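Local atomic coordinates of DUF3244 domain-containing protein (PDB entry 3D33), a protein that is of unknown function but folds as an immunoglobulin-like beta-sandwich of the DUF3244 family. Residues R49-R54 and L91-T96. Numbering follows the deposited sequence.
Sequences RDMTIR and LEITGT
Thr52 and Thr94 face each other as a hydrogen-bonded antiparallel pair, Thr52 N giving its proton to Thr94 O (2.8 Å) and Thr94 N returning one to Thr52 O (2.9 Å). Arg54 and Glu92 repeat this two-way backbone pairing two residues further along, past the non-hydrogen-bonded pair Ile53-Ile93. At the other end Thr96 N donates to Asp50 O, while the return link runs through a water that accepts from Asp50 N and donates to Thr96 O. Thr94 holds OG1 between its own backbone N and carbonyl carbon (chi1 62°), 3.4 Å from Thr52 CB, and a second water joins this hydroxyl to Thr52 O. A third water donates to Thr94 O and lies 2.6 Å from Thr96 OG1. Beside the threonines, Arg54 and Glu92 come together without a salt bridge: NH1 and OE2 stay 5.2 Å apart, the guanidinium and carboxylate planes turned 62° to each other.

The face that carries Met51, Ile53 and Ile93 is largely apolar. Ile53 CG2 meets Leu91 CD1 at 3.8 Å, the two side chains lying side by side. The polar exception is Arg49 at the Gly95 end, which brings its CD methylene to 3.7 Å from Gly95 CA, then carries its guanidinium on to the carbonyls of Asp19 and Ser98 and a cation-pi contact with Trp18.

These are the two central strands of a four-stranded antiparallel sheet, flanked by 63-69 beside 50-57 and by 100-107 beside 87-96. Ile53 and Ile93 both pack on Leu42 of strand 39-44, in the facing sheet, and so contribute to the core of the sandwich.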
loop_
_atom_site.group_PDB
_atom_site.type_symbol
_atom_site.label_atom_id
_atom_site.label_comp_id
_atom_site.label_asym_id
_atom_site.label_seq_id
_atom_site.Cartn_x
_atom_site.Cartn_y
_atom_site.Cartn_z
ATOM N N ARG A 49 8.185 9.315 -8.489
ATOM C CA ARG A 49 7.340 8.867 -9.569
ATOM C C ARG A 49 5.883 8.901 -9.131
ATOM O O ARG A 49 5.583 8.787 -7.928
ATOM C CB ARG A 49 7.746 7.453 -9.959
ATOM C CG ARG A 49 7.254 6.371 -9.010
ATOM C CD ARG A 49 8.021 5.092 -9.240
ATOM N NE ARG A 49 9.365 5.246 -8.731
ATOM C CZ ARG A 49 10.333 4.337 -8.840
ATOM N NH1 ARG A 49 10.112 3.170 -9.422
ATOM N NH2 ARG A 49 11.534 4.610 -8.348
ATOM N N ASP A 50 4.975 9.020 -10.098
ATOM C CA ASP A 50 3.545 8.863 -9.805
ATOM C C ASP A 50 3.319 7.424 -9.335
ATOM O O ASP A 50 3.984 6.487 -9.830
ATOM C CB ASP A 50 2.672 9.146 -11.028
ATOM C CG ASP A 50 2.625 10.610 -11.421
ATOM O OD1 ASP A 50 3.044 11.508 -10.656
ATOM O OD2 ASP A 50 2.131 10.868 -12.537
HETATM N N MSE A 51 2.367 7.265 -8.408
HETATM C CA MSE A 51 2.088 5.962 -7.815
HETATM C C MSE A 51 0.603 5.634 -7.840
HETATM O O MSE A 51 -0.264 6.520 -7.945
HETATM C CB MSE A 51 2.532 5.919 -6.359
HETATM C CG MSE A 51 3.990 6.130 -6.102
HETATM SE SE MSE A 51 4.313 5.740 -4.196
HETATM C CE MSE A 51 2.533 6.415 -3.374
ATOM N N THR A 52 0.310 4.343 -7.805
ATOM C CA THR A 52 -1.051 3.860 -7.635
ATOM C C THR A 52 -1.048 2.876 -6.489
ATOM O O THR A 52 -0.157 2.023 -6.403
ATOM C CB THR A 52 -1.588 3.145 -8.879
ATOM O OG1 THR A 52 -1.635 4.061 -9.986
ATOM C CG2 THR A 52 -2.995 2.604 -8.582
ATOM N N ILE A 53 -2.024 2.996 -5.587
ATOM C CA ILE A 53 -2.188 2.048 -4.477
ATOM C C ILE A 53 -3.533 1.348 -4.732
ATOM O O ILE A 53 -4.520 2.002 -5.034
ATOM C CB ILE A 53 -2.228 2.739 -3.101
ATOM C CG1 ILE A 53 -0.915 3.478 -2.857
ATOM C CG2 ILE A 53 -2.553 1.728 -1.977
ATOM C CD1 ILE A 53 -0.863 4.268 -1.558
ATOM N N ARG A 54 -3.524 0.025 -4.679
ATOM C CA ARG A 54 -4.734 -0.765 -4.876
ATOM C C ARG A 54 -4.825 -1.821 -3.765
ATOM O O ARG A 54 -3.835 -2.466 -3.413
ATOM C CB ARG A 54 -4.718 -1.398 -6.261
ATOM C CG ARG A 54 -5.957 -2.089 -6.699
ATOM C CD ARG A 54 -5.892 -2.328 -8.241
ATOM N NE ARG A 54 -6.090 -1.104 -9.038
ATOM C CZ ARG A 54 -5.213 -0.553 -9.901
ATOM N NH1 ARG A 54 -4.000 -1.058 -10.117
ATOM N NH2 ARG A 54 -5.542 0.553 -10.558
ATOM N N LEU A 91 -2.282 -5.762 -0.935
ATOM C CA LEU A 91 -1.881 -4.390 -1.121
ATOM C C LEU A 91 -0.841 -4.287 -2.226
ATOM O O LEU A 91 0.177 -4.979 -2.200
ATOM C CB LEU A 91 -1.290 -3.854 0.174
ATOM C CG LEU A 91 -0.657 -2.485 0.149
ATOM C CD1 LEU A 91 -1.686 -1.426 -0.132
ATOM C CD2 LEU A 91 0.100 -2.166 1.475
ATOM N N GLU A 92 -1.129 -3.479 -3.230
ATOM C CA GLU A 92 -0.180 -3.274 -4.328
ATOM C C GLU A 92 0.116 -1.816 -4.462
ATOM O O GLU A 92 -0.806 -0.985 -4.452
ATOM C CB GLU A 92 -0.771 -3.724 -5.650
ATOM C CG GLU A 92 -1.139 -5.133 -5.767
ATOM C CD GLU A 92 -1.826 -5.334 -7.120
ATOM O OE1 GLU A 92 -1.101 -5.465 -8.134
ATOM O OE2 GLU A 92 -3.071 -5.230 -7.182
ATOM N N ILE A 93 1.399 -1.511 -4.616
ATOM C CA ILE A 93 1.863 -0.159 -4.875
ATOM C C ILE A 93 2.612 -0.234 -6.185
ATOM O O ILE A 93 3.573 -1.012 -6.303
ATOM C CB ILE A 93 2.802 0.298 -3.755
ATOM C CG1 ILE A 93 2.064 0.175 -2.396
ATOM C CG2 ILE A 93 3.224 1.711 -3.945
ATOM C CD1 ILE A 93 2.767 -0.707 -1.485
ATOM N N THR A 94 2.159 0.525 -7.166
ATOM C CA THR A 94 2.797 0.505 -8.471
ATOM C C THR A 94 3.262 1.903 -8.853
ATOM O O THR A 94 2.657 2.912 -8.458
ATOM C CB THR A 94 1.846 -0.077 -9.542
ATOM O OG1 THR A 94 0.696 0.754 -9.646
ATOM C CG2 THR A 94 1.433 -1.470 -9.209
ATOM N N GLY A 95 4.385 1.966 -9.553
ATOM C CA GLY A 95 4.926 3.229 -10.011
ATOM C C GLY A 95 4.756 3.379 -11.502
ATOM O O GLY A 95 4.687 2.385 -12.225
ATOM N N THR A 96 4.654 4.621 -11.958
ATOM C CA THR A 96 4.712 4.927 -13.387
ATOM C C THR A 96 6.002 5.695 -13.698
ATOM O O THR A 96 6.293 6.719 -13.059
ATOM C CB THR A 96 3.475 5.739 -13.812
ATOM O OG1 THR A 96 2.288 5.023 -13.452
ATOM C CG2 THR A 96 3.473 5.989 -15.312
HETATM O O HOH W 1 5.871 9.445 -12.757
HETATM O O HOH W 2 -1.237 -0.609 -7.574
HETATM O O HOH W 3 1.500 4.323 -11.094
HETATM O O HOH W 4 -1.715 0.423 -12.097
#